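Local coordinates for protein Csc2 (Thermofilum pendens, PDB 4TXD) that probably binds CRISPR RNA as the Cas7-family protein of a type I-D interference complex and carries a bound zinc ion, at residues 306-309 against 310-313; 102-105 against 106-110; 225-228 against 229-232; 121-125 against 126-130. One frame throughout, in Å; residues are numbered along the deposited sequence.

Contact 1: 306-309 against 310-313; sequences GYEE and VKKN
The first turn of helix 307-321 starts from Gly306, which sits at the N-cap position and whose carbonyl O takes the N-H of Val310 over 2.9 Å (Gly306 O to Val310 N). Three further bonds of the same i to i+4 kind follow, ending with Asn313 N to Glu309 O at 2.9 Å. Val310 turns one branch back over this start, CG2 standing 3.2 Å from Gly306 O; its compact apolar side chain also rests on Ile242 of the sheet.

One turn apart, Tyr307 and Lys311 run alongside each other and point the same way. The lysine chain bends at chi3 (-33°), which brings CE to 3.3 Å from Tyr307 CZ and NZ to 2.9 Å from Tyr307 OH in a weak hydrogen bond. The phenol is more firmly engaged elsewhere: its OH is hydrogen-bonded to Glu281, and its ring makes a cation-pi contact with Arg60. Glu308 comes near the same ammonium group without forming a salt bridge, Glu308 OE1 lying 4.4 Å from Lys311 NZ. Opposite charges here probably attract through space, and a water that donates to Glu308 OE2 also accepts from Lys311 NZ, bridging the two charges, though its 2.5 Å to NZ is short enough to be doubtful. The whole is the first turn of an alpha helix, with glycine at the N-cap position and an i to i+4 tyrosine-lysine pair, laid against the central antiparallel sheet.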
loop_
_atom_site.group_PDB
_atom_site.type_symbol
_atom_site.label_atom_id
_atom_site.label_comp_id
_atom_site.label_asym_id
_atom_site.label_seq_id
_atom_site.Cartn_x
_atom_site.Cartn_y
_atom_site.Cartn_z
ATOM N N GLY A 306 6.518 23.801 6.109
ATOM C CA GLY A 306 5.447 23.629 5.158
ATOM C C GLY A 306 5.807 22.862 3.905
ATOM O O GLY A 306 6.917 22.506 3.727
ATOM N N TYR A 307 4.823 22.618 3.059
ATOM C CA TYR A 307 4.959 21.728 1.925
ATOM C C TYR A 307 6.209 21.913 1.061
ATOM O O TYR A 307 6.940 21.005 0.853
ATOM C CB TYR A 307 3.702 21.724 1.061
ATOM C CG TYR A 307 3.839 20.954 -0.224
ATOM C CD1 TYR A 307 3.805 19.580 -0.240
ATOM C CD2 TYR A 307 4.005 21.604 -1.420
ATOM C CE1 TYR A 307 3.937 18.875 -1.410
ATOM C CE2 TYR A 307 4.127 20.919 -2.591
ATOM C CZ TYR A 307 4.107 19.552 -2.589
ATOM O OH TYR A 307 4.223 18.869 -3.739
ATOM N N GLU A 308 6.415 23.109 0.549
ATOM C CA GLU A 308 7.521 23.348 -0.354
ATOM C C GLU A 308 8.854 23.194 0.324
ATOM O O GLU A 308 9.742 22.650 -0.241
ATOM C CB GLU A 308 7.397 24.693 -1.048
ATOM C CG GLU A 308 6.147 24.842 -1.874
ATOM C CD GLU A 308 6.198 24.078 -3.178
ATOM O OE1 GLU A 308 7.271 23.624 -3.549
ATOM O OE2 GLU A 308 5.160 23.936 -3.814
ATOM N N GLU A 309 8.979 23.661 1.545
ATOM C CA GLU A 309 10.218 23.531 2.264
ATOM C C GLU A 309 10.511 22.067 2.579
ATOM O O GLU A 309 11.606 21.599 2.460
ATOM C CB GLU A 309 10.215 24.369 3.518
ATOM C CG GLU A 309 11.529 24.370 4.228
ATOM C CD GLU A 309 11.627 25.405 5.326
ATOM O OE1 GLU A 309 10.722 26.194 5.489
ATOM O OE2 GLU A 309 12.605 25.395 6.036
ATOM N N VAL A 310 9.489 21.358 2.996
ATOM C CA VAL A 310 9.633 19.953 3.291
ATOM C C VAL A 310 10.107 19.187 2.068
ATOM O O VAL A 310 10.993 18.424 2.156
ATOM C CB VAL A 310 8.319 19.367 3.824
ATOM C CG1 VAL A 310 8.363 17.859 3.879
ATOM C CG2 VAL A 310 8.030 19.913 5.186
ATOM N N LYS A 311 9.457 19.401 0.946
ATOM C CA LYS A 311 9.792 18.681 -0.251
ATOM C C LYS A 311 11.241 18.950 -0.654
ATOM O O LYS A 311 11.979 18.049 -0.932
ATOM C CB LYS A 311 8.834 19.006 -1.380
ATOM C CG LYS A 311 8.988 18.040 -2.515
ATOM C CD LYS A 311 8.431 18.466 -3.835
ATOM C CE LYS A 311 7.213 19.316 -3.760
ATOM N NZ LYS A 311 6.676 19.573 -5.107
ATOM N N LYS A 312 11.638 20.204 -0.622
ATOM C CA LYS A 312 13.010 20.548 -0.906
ATOM C C LYS A 312 13.967 19.872 0.040
ATOM O O LYS A 312 14.862 19.240 -0.388
ATOM C CB LYS A 312 13.202 22.060 -0.901
ATOM C CG LYS A 312 14.639 22.499 -0.851
ATOM C CD LYS A 312 14.784 23.994 -0.619
ATOM C CE LYS A 312 15.991 24.550 -1.345
ATOM N NZ LYS A 312 17.135 24.795 -0.430
ATOM N N ASN A 313 13.757 20.009 1.330
ATOM C CA ASN A 313 14.636 19.426 2.312
ATOM C C ASN A 313 14.749 17.920 2.142
ATOM O O ASN A 313 15.784 17.353 2.278
ATOM C CB ASN A 313 14.140 19.667 3.730
ATOM C CG ASN A 313 14.201 21.109 4.158
ATOM O OD1 ASN A 313 13.685 21.455 5.209
ATOM N ND2 ASN A 313 14.823 21.945 3.367
HETATM O O HOH W 1 5.967 21.797 -5.908
#

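Contact 2: 102-105 against 106-110; sequences RRQM and LQLLR
Arg103 and Gln107, one turn apart on helix 94-115, supply the side-chain hydrogen bonds of this contact. Their chains run side by side, and Gln107 OE1 receives two weak bonds, from Arg103 NH1 at 3.2 Å and Arg103 NH2 at 3.3 Å, both bent, near 124°, since one oxygen serves two nitrogens from an oblique position; the guanidinium and amide planes are 69° apart. The arginine gets there by a bend at chi2 (-92°) that turns it along the helix.

The charged contact is between like groups: Arg103 NH2 meets the edge of the Arg110 guanidinium, 3.4 Å from Arg110 NH1. Arg110 is secured by Asn145 and more weakly by the carbonyl of Cys146, a zinc ligand, while Leu106 CD2 lies over one of its faces.

Apolar contacts line the buried side. Met105 CG approaches Leu109 CD1 at 4.1 Å; Met105 reaches helices 252-263 and 169-174, Leu109 helices 169-174 and 343-365. Leu108 meets Gln104, CG lying 3.7 Å from Gln104 NE2, an amide also weakly bonded to Thr264. With only a methyl at Leu108, as in alanine, a gap is likely to open toward Tyr260 and Phe344, and the Gln104 amide to turn more freely.

Backbone bonds such as Leu109 N to Met105 O (2.8 Å) carry the helix through. The chemistry is amphipathic: one side seals the core, while the glutamine oxygen probably eases the repulsion of two arginines beside the zinc site.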
loop_
_atom_site.group_PDB
_atom_site.type_symbol
_atom_site.label_atom_id
_atom_site.label_comp_id
_atom_site.label_asym_id
_atom_site.label_seq_id
_atom_site.Cartn_x
_atom_site.Cartn_y
_atom_site.Cartn_z
ATOM N N ARG A 102 -4.629 -0.452 -0.625
ATOM C CA ARG A 102 -5.147 -1.680 -1.168
ATOM C C ARG A 102 -6.494 -1.478 -1.829
ATOM O O ARG A 102 -6.778 -2.045 -2.820
ATOM C CB ARG A 102 -5.133 -2.796 -0.134
ATOM C CG ARG A 102 -6.423 -3.144 0.489
ATOM C CD ARG A 102 -6.583 -4.646 0.581
ATOM N NE ARG A 102 -5.958 -5.144 1.772
ATOM C CZ ARG A 102 -5.452 -6.354 1.947
ATOM N NH1 ARG A 102 -4.938 -6.621 3.099
ATOM N NH2 ARG A 102 -5.420 -7.264 1.001
ATOM N N ARG A 103 -7.282 -0.600 -1.267
ATOM C CA ARG A 103 -8.555 -0.244 -1.884
ATOM C C ARG A 103 -8.341 0.430 -3.251
ATOM O O ARG A 103 -9.110 0.204 -4.198
ATOM C CB ARG A 103 -9.361 0.663 -0.944
ATOM C CG ARG A 103 -10.849 0.695 -1.234
ATOM C CD ARG A 103 -11.195 1.819 -2.176
ATOM N NE ARG A 103 -12.556 1.717 -2.699
ATOM C CZ ARG A 103 -12.890 1.026 -3.784
ATOM N NH1 ARG A 103 -11.960 0.361 -4.459
ATOM N NH2 ARG A 103 -14.151 0.999 -4.192
ATOM N N GLN A 104 -7.294 1.240 -3.357
ATOM C CA GLN A 104 -6.950 1.865 -4.630
ATOM C C GLN A 104 -6.476 0.826 -5.663
ATOM O O GLN A 104 -6.902 0.849 -6.823
ATOM C CB GLN A 104 -5.880 2.947 -4.429
ATOM C CG GLN A 104 -5.371 3.612 -5.728
ATOM C CD GLN A 104 -6.457 4.344 -6.528
ATOM O OE1 GLN A 104 -7.585 4.538 -6.066
ATOM N NE2 GLN A 104 -6.108 4.745 -7.747
ATOM N N MET A 105 -5.604 -0.088 -5.255
ATOM C CA MET A 105 -5.158 -1.129 -6.183
ATOM C C MET A 105 -6.341 -1.941 -6.680
ATOM O O MET A 105 -6.417 -2.294 -7.864
ATOM C CB MET A 105 -4.124 -2.063 -5.539
ATOM C CG MET A 105 -3.685 -3.182 -6.511
ATOM S SD MET A 105 -2.390 -4.280 -5.911
ATOM C CE MET A 105 -0.977 -3.183 -5.935
ATOM N N LEU A 106 -7.275 -2.195 -5.796
ATOM C CA LEU A 106 -8.464 -2.910 -6.133
ATOM C C LEU A 106 -9.302 -2.155 -7.171
ATOM O O LEU A 106 -9.864 -2.743 -8.073
ATOM C CB LEU A 106 -9.261 -3.209 -4.891
ATOM C CG LEU A 106 -10.589 -3.872 -5.126
ATOM C CD1 LEU A 106 -10.481 -5.021 -6.105
ATOM C CD2 LEU A 106 -11.289 -4.292 -3.866
ATOM N N GLN A 107 -9.361 -0.843 -7.027
ATOM C CA GLN A 107 -10.158 -0.041 -7.961
ATOM C C GLN A 107 -9.464 -0.028 -9.319
ATOM O O GLN A 107 -10.120 -0.103 -10.360
ATOM C CB GLN A 107 -10.378 1.380 -7.418
ATOM C CG GLN A 107 -11.401 2.220 -8.207
ATOM C CD GLN A 107 -12.768 1.557 -8.319
ATOM O OE1 GLN A 107 -13.230 0.868 -7.400
ATOM N NE2 GLN A 107 -13.420 1.754 -9.462
ATOM N N LEU A 108 -8.135 0.035 -9.312
ATOM C CA LEU A 108 -7.367 -0.006 -10.542
ATOM C C LEU A 108 -7.563 -1.361 -11.225
ATOM O O LEU A 108 -7.685 -1.421 -12.449
ATOM C CB LEU A 108 -5.885 0.265 -10.273
ATOM C CG LEU A 108 -5.573 1.692 -9.780
ATOM C CD1 LEU A 108 -4.119 1.813 -9.411
ATOM C CD2 LEU A 108 -5.920 2.722 -10.857
ATOM N N LEU A 109 -7.613 -2.437 -10.434
ATOM C CA LEU A 109 -7.870 -3.782 -10.971
ATOM C C LEU A 109 -9.247 -3.878 -11.600
ATOM O O LEU A 109 -9.428 -4.539 -12.632
ATOM C CB LEU A 109 -7.740 -4.855 -9.878
ATOM C CG LEU A 109 -6.313 -5.159 -9.445
ATOM C CD1 LEU A 109 -6.298 -5.954 -8.132
ATOM C CD2 LEU A 109 -5.586 -5.902 -10.562
ATOM N N ARG A 110 -10.225 -3.243 -10.965
ATOM C CA ARG A 110 -11.566 -3.217 -11.525
ATOM C C ARG A 110 -11.596 -2.449 -12.847
ATOM O O ARG A 110 -12.270 -2.855 -13.795
ATOM C CB ARG A 110 -12.542 -2.613 -10.535
ATOM C CG ARG A 110 -12.955 -3.568 -9.443
ATOM C CD ARG A 110 -13.652 -2.825 -8.326
ATOM N NE ARG A 110 -14.107 -3.723 -7.271
ATOM C CZ ARG A 110 -14.384 -3.328 -6.031
ATOM N NH1 ARG A 110 -14.231 -2.051 -5.691
ATOM N NH2 ARG A 110 -14.799 -4.209 -5.126
#

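Contact 3: 225-228 against 229-232; sequences TGQA and LFSE
The Phe230 ring has the peptide of Ala228 on one face: the carbonyl O stands over it, 3.4 Å from Phe230 CD2, and Ala228 C follows, displaced toward the rim. Gln227 adds two approaches at the far end of the ring. Its carbonyl O comes in obliquely, 3.6 Å from Phe230 CE1, and its amide runs alongside the phenylalanine, NE2 reaching 4.0 Å from Phe230 CZ with the amide and ring planes 75° apart. These are van der Waals contacts. They arise because Phe230 CG lies beside its own backbone N (chi1 -62°), so the ring folds back over the preceding residues. A broad flat group suits this place, since it can lie against a peptide; a serine here would probably leave the Ala228 carbonyl without its ring cover and the Gln227 amide freer to swing.

Beneath the ring the chain reverses. Leu229 N donates to Gly226 O over 3.1 Å, the donor standing well above the carbonyl plane, as the tight closure brings it in from one side. Leu229 CB then lies 3.5 Å from Gly226 O. Gly226 has a phi of 119°, at which a CB would press on the carbonyl of Thr225, and glycine avoids this.

Outside the turn, Asn215 ND2 donates to the Leu229 carbonyl and Asn76 ND2 to that of Phe230, tying the loop to its neighbours. The arrangement is that of a type I beta turn, Gly226 to Leu229, in the surface connection between strands 222-224 and 232-235.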
loop_
_atom_site.group_PDB
_atom_site.type_symbol
_atom_site.label_atom_id
_atom_site.label_comp_id
_atom_site.label_asym_id
_atom_site.label_seq_id
_atom_site.Cartn_x
_atom_site.Cartn_y
_atom_site.Cartn_z
ATOM N N THR A 225 -15.068 13.966 26.847
ATOM C CA THR A 225 -14.937 15.188 26.011
ATOM C C THR A 225 -13.577 16.130 26.235
ATOM O O THR A 225 -12.910 15.804 27.158
ATOM C CB THR A 225 -16.190 16.088 26.174
ATOM O OG1 THR A 225 -16.225 16.632 27.505
ATOM C CG2 THR A 225 -17.468 15.320 25.898
ATOM N N GLY A 226 -13.452 17.235 25.568
ATOM C CA GLY A 226 -12.391 18.135 25.842
ATOM C C GLY A 226 -11.506 18.330 24.641
ATOM O O GLY A 226 -11.502 17.580 23.724
ATOM N N GLN A 227 -10.772 19.403 24.710
ATOM C CA GLN A 227 -9.749 19.754 23.719
ATOM C C GLN A 227 -8.798 18.598 23.372
ATOM O O GLN A 227 -8.420 18.425 22.206
ATOM C CB GLN A 227 -8.931 20.954 24.226
ATOM C CG GLN A 227 -7.754 21.374 23.327
ATOM C CD GLN A 227 -6.438 20.655 23.650
ATOM O OE1 GLN A 227 -6.103 20.443 24.820
ATOM N NE2 GLN A 227 -5.691 20.275 22.605
ATOM N N ALA A 228 -8.406 17.811 24.373
ATOM C CA ALA A 228 -7.400 16.775 24.159
ATOM C C ALA A 228 -7.983 15.451 23.663
ATOM O O ALA A 228 -7.261 14.450 23.522
ATOM C CB ALA A 228 -6.596 16.554 25.445
ATOM N N LEU A 229 -9.266 15.427 23.370
ATOM C CA LEU A 229 -9.871 14.251 22.788
ATOM C C LEU A 229 -9.746 14.265 21.268
ATOM O O LEU A 229 -10.279 15.121 20.620
ATOM C CB LEU A 229 -11.325 14.113 23.192
ATOM C CG LEU A 229 -12.116 13.004 22.542
ATOM C CD1 LEU A 229 -11.503 11.659 22.817
ATOM C CD2 LEU A 229 -13.579 13.042 22.911
ATOM N N PHE A 230 -9.016 13.304 20.738
ATOM C CA PHE A 230 -8.716 13.302 19.305
ATOM C C PHE A 230 -9.381 12.138 18.583
ATOM O O PHE A 230 -8.866 11.638 17.587
ATOM C CB PHE A 230 -7.192 13.287 19.090
ATOM C CG PHE A 230 -6.499 14.496 19.658
ATOM C CD1 PHE A 230 -6.841 15.771 19.230
ATOM C CD2 PHE A 230 -5.509 14.363 20.625
ATOM C CE1 PHE A 230 -6.211 16.901 19.753
ATOM C CE2 PHE A 230 -4.876 15.482 21.145
ATOM C CZ PHE A 230 -5.226 16.751 20.714
ATOM N N SER A 231 -10.530 11.700 19.089
ATOM C CA SER A 231 -11.323 10.685 18.402
ATOM C C SER A 231 -11.629 11.124 16.956
ATOM O O SER A 231 -11.710 10.307 16.041
ATOM C CB SER A 231 -12.621 10.428 19.162
ATOM O OG SER A 231 -13.281 11.661 19.398
ATOM N N GLU A 232 -11.766 12.418 16.757
ATOM C CA GLU A 232 -11.934 12.993 15.440
ATOM C C GLU A 232 -11.054 14.238 15.265
ATOM O O GLU A 232 -10.987 15.045 16.108
ATOM C CB GLU A 232 -13.395 13.314 15.138
ATOM C CG GLU A 232 -13.583 13.984 13.815
ATOM C CD GLU A 232 -15.013 13.974 13.299
ATOM O OE1 GLU A 232 -15.782 13.094 13.623
ATOM O OE2 GLU A 232 -15.350 14.870 12.547
#

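Contact 4: 121-125 against 126-130; sequences KRWLV and QEVIG
From Arg122 to Gly130 the chain of helix 118-134 changes from alpha-helical to pi-type spacing. Gln126 and Glu127 still bond four residues back, Glu127 N to Trp123 O at 2.7 Å. Then Leu124 O accepts two donors, Val128 N at 3.2 Å and Ile129 N at 2.9 Å, and Gly130 N bonds five residues back to Val125 O. This widened turn bends the helix, the axes of the short segments 121-125 and 126-130 being inclined at 36°. Glycine fits at its end, because a CB on Gly130 would clash with the Gln126 carbonyl.

Trp123 CG stands anti to the backbone N (chi1 -179°), which carries the indole along the helix so that its face meets Glu127 CB, 3.9 Å from the centroid of the five-membered ring, a CH-pi contact made by the aliphatic part of an acid. Val128 CG2 reaches the six-membered part, 3.6 Å from Trp123 CZ3. Lys345 adds a cation-pi partner, and Trp348 of the same helix 343-365 packs on Leu124 and Val128. On the exposed side the Gln126 amide stacks with the Arg122 guanidinium, their planes 13° apart, and Gln126 CG sits 3.5 Å from Arg122 CZ.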
loop_
_atom_site.group_PDB
_atom_site.type_symbol
_atom_site.label_atom_id
_atom_site.label_comp_id
_atom_site.label_asym_id
_atom_site.label_seq_id
_atom_site.Cartn_x
_atom_site.Cartn_y
_atom_site.Cartn_z
ATOM N N LYS A 121 -10.249 -10.438 -22.464
ATOM C CA LYS A 121 -11.049 -11.024 -21.442
ATOM C C LYS A 121 -10.882 -12.530 -21.405
ATOM O O LYS A 121 -10.784 -13.085 -20.344
ATOM C CB LYS A 121 -12.503 -10.664 -21.573
ATOM C CG LYS A 121 -13.335 -11.367 -20.537
ATOM C CD LYS A 121 -14.757 -10.939 -20.468
ATOM C CE LYS A 121 -15.458 -11.865 -19.494
ATOM N NZ LYS A 121 -16.630 -11.302 -18.789
ATOM N N ARG A 122 -10.865 -13.175 -22.561
ATOM C CA ARG A 122 -10.672 -14.602 -22.569
ATOM C C ARG A 122 -9.326 -14.923 -21.968
ATOM O O ARG A 122 -9.213 -15.883 -21.295
ATOM C CB ARG A 122 -10.848 -15.252 -23.932
ATOM C CG ARG A 122 -10.983 -16.770 -23.832
ATOM C CD ARG A 122 -10.332 -17.419 -24.999
ATOM N NE ARG A 122 -10.030 -18.839 -24.914
ATOM C CZ ARG A 122 -10.888 -19.803 -24.663
ATOM N NH1 ARG A 122 -12.140 -19.541 -24.382
ATOM N NH2 ARG A 122 -10.468 -21.034 -24.675
ATOM N N TRP A 123 -8.321 -14.102 -22.208
ATOM C CA TRP A 123 -7.035 -14.309 -21.574
ATOM C C TRP A 123 -7.181 -14.380 -20.071
ATOM O O TRP A 123 -6.683 -15.262 -19.462
ATOM C CB TRP A 123 -6.006 -13.252 -21.940
ATOM C CG TRP A 123 -4.688 -13.469 -21.312
ATOM C CD1 TRP A 123 -3.644 -14.119 -21.840
ATOM C CD2 TRP A 123 -4.268 -13.018 -20.030
ATOM N NE1 TRP A 123 -2.602 -14.118 -20.980
ATOM C CE2 TRP A 123 -2.961 -13.435 -19.856
ATOM C CE3 TRP A 123 -4.870 -12.282 -19.024
ATOM C CZ2 TRP A 123 -2.250 -13.165 -18.719
ATOM C CZ3 TRP A 123 -4.149 -12.004 -17.895
ATOM C CH2 TRP A 123 -2.867 -12.450 -17.750
ATOM N N LEU A 124 -7.892 -13.437 -19.497
ATOM C CA LEU A 124 -8.052 -13.395 -18.067
ATOM C C LEU A 124 -8.825 -14.581 -17.560
ATOM O O LEU A 124 -8.480 -15.149 -16.559
ATOM C CB LEU A 124 -8.740 -12.115 -17.627
ATOM C CG LEU A 124 -8.882 -11.901 -16.127
ATOM C CD1 LEU A 124 -7.618 -11.378 -15.528
ATOM C CD2 LEU A 124 -10.059 -11.048 -15.721
ATOM N N VAL A 125 -9.879 -14.932 -18.253
ATOM C CA VAL A 125 -10.701 -16.019 -17.822
ATOM C C VAL A 125 -9.935 -17.328 -17.909
ATOM O O VAL A 125 -9.998 -18.114 -17.020
ATOM C CB VAL A 125 -12.005 -16.084 -18.607
ATOM C CG1 VAL A 125 -12.752 -17.354 -18.337
ATOM C CG2 VAL A 125 -12.868 -14.924 -18.248
ATOM N N GLN A 126 -9.228 -17.541 -18.994
ATOM C CA GLN A 126 -8.574 -18.799 -19.217
ATOM C C GLN A 126 -7.225 -18.888 -18.553
ATOM O O GLN A 126 -6.941 -19.841 -17.894
ATOM C CB GLN A 126 -8.458 -19.115 -20.702
ATOM C CG GLN A 126 -9.771 -19.348 -21.388
ATOM C CD GLN A 126 -10.510 -20.569 -20.885
ATOM O OE1 GLN A 126 -9.932 -21.582 -20.690
ATOM N NE2 GLN A 126 -11.794 -20.442 -20.660
ATOM N N GLU A 127 -6.409 -17.874 -18.728
ATOM C CA GLU A 127 -5.063 -17.907 -18.227
ATOM C C GLU A 127 -4.897 -17.526 -16.756
ATOM O O GLU A 127 -3.896 -17.815 -16.161
ATOM C CB GLU A 127 -4.159 -17.083 -19.110
ATOM C CG GLU A 127 -4.178 -17.469 -20.569
ATOM C CD GLU A 127 -3.938 -18.935 -20.800
ATOM O OE1 GLU A 127 -3.064 -19.493 -20.146
ATOM O OE2 GLU A 127 -4.627 -19.511 -21.644
ATOM N N VAL A 128 -5.893 -16.905 -16.172
ATOM C CA VAL A 128 -5.822 -16.486 -14.795
ATOM C C VAL A 128 -6.885 -17.146 -13.967
ATOM O O VAL A 128 -6.582 -17.916 -13.113
ATOM C CB VAL A 128 -5.904 -14.947 -14.680
ATOM C CG1 VAL A 128 -6.208 -14.472 -13.274
ATOM C CG2 VAL A 128 -4.616 -14.345 -15.176
ATOM N N ILE A 129 -8.127 -16.823 -14.220
ATOM C CA ILE A 129 -9.209 -17.377 -13.455
ATOM C C ILE A 129 -9.297 -18.890 -13.552
ATOM O O ILE A 129 -9.542 -19.549 -12.588
ATOM C CB ILE A 129 -10.518 -16.747 -13.863
ATOM C CG1 ILE A 129 -10.431 -15.264 -13.629
ATOM C CG2 ILE A 129 -11.669 -17.336 -13.103
ATOM C CD1 ILE A 129 -11.735 -14.566 -13.792
ATOM N N GLY A 130 -9.081 -19.424 -14.735
ATOM C CA GLY A 130 -9.069 -20.852 -14.909
ATOM C C GLY A 130 -7.955 -21.523 -14.140
ATOM O O GLY A 130 -8.144 -22.550 -13.564
#

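How the contacts relate
All four contacts are local ones, each between two segments that follow directly in the chain, and none touches another. Contacts 2 and 4 are the near pair, about 7 Å apart at their nearest atoms, on helices 94-115 and 118-134, which follow one another in the chain and both pack on helix 343-365. They also stand closest to the zinc ion held by Cys146, Asp165, Cys168 and Cys171: the side chain of Leu106 in contact 2 is about 6 Å from the metal, that of Val128 in contact 4 about 10 Å. Contacts 1 and 3 lie away from this site. Each is on the opposite side of the chain's centre from contact 4, with centres about 46 and 51 Å from it.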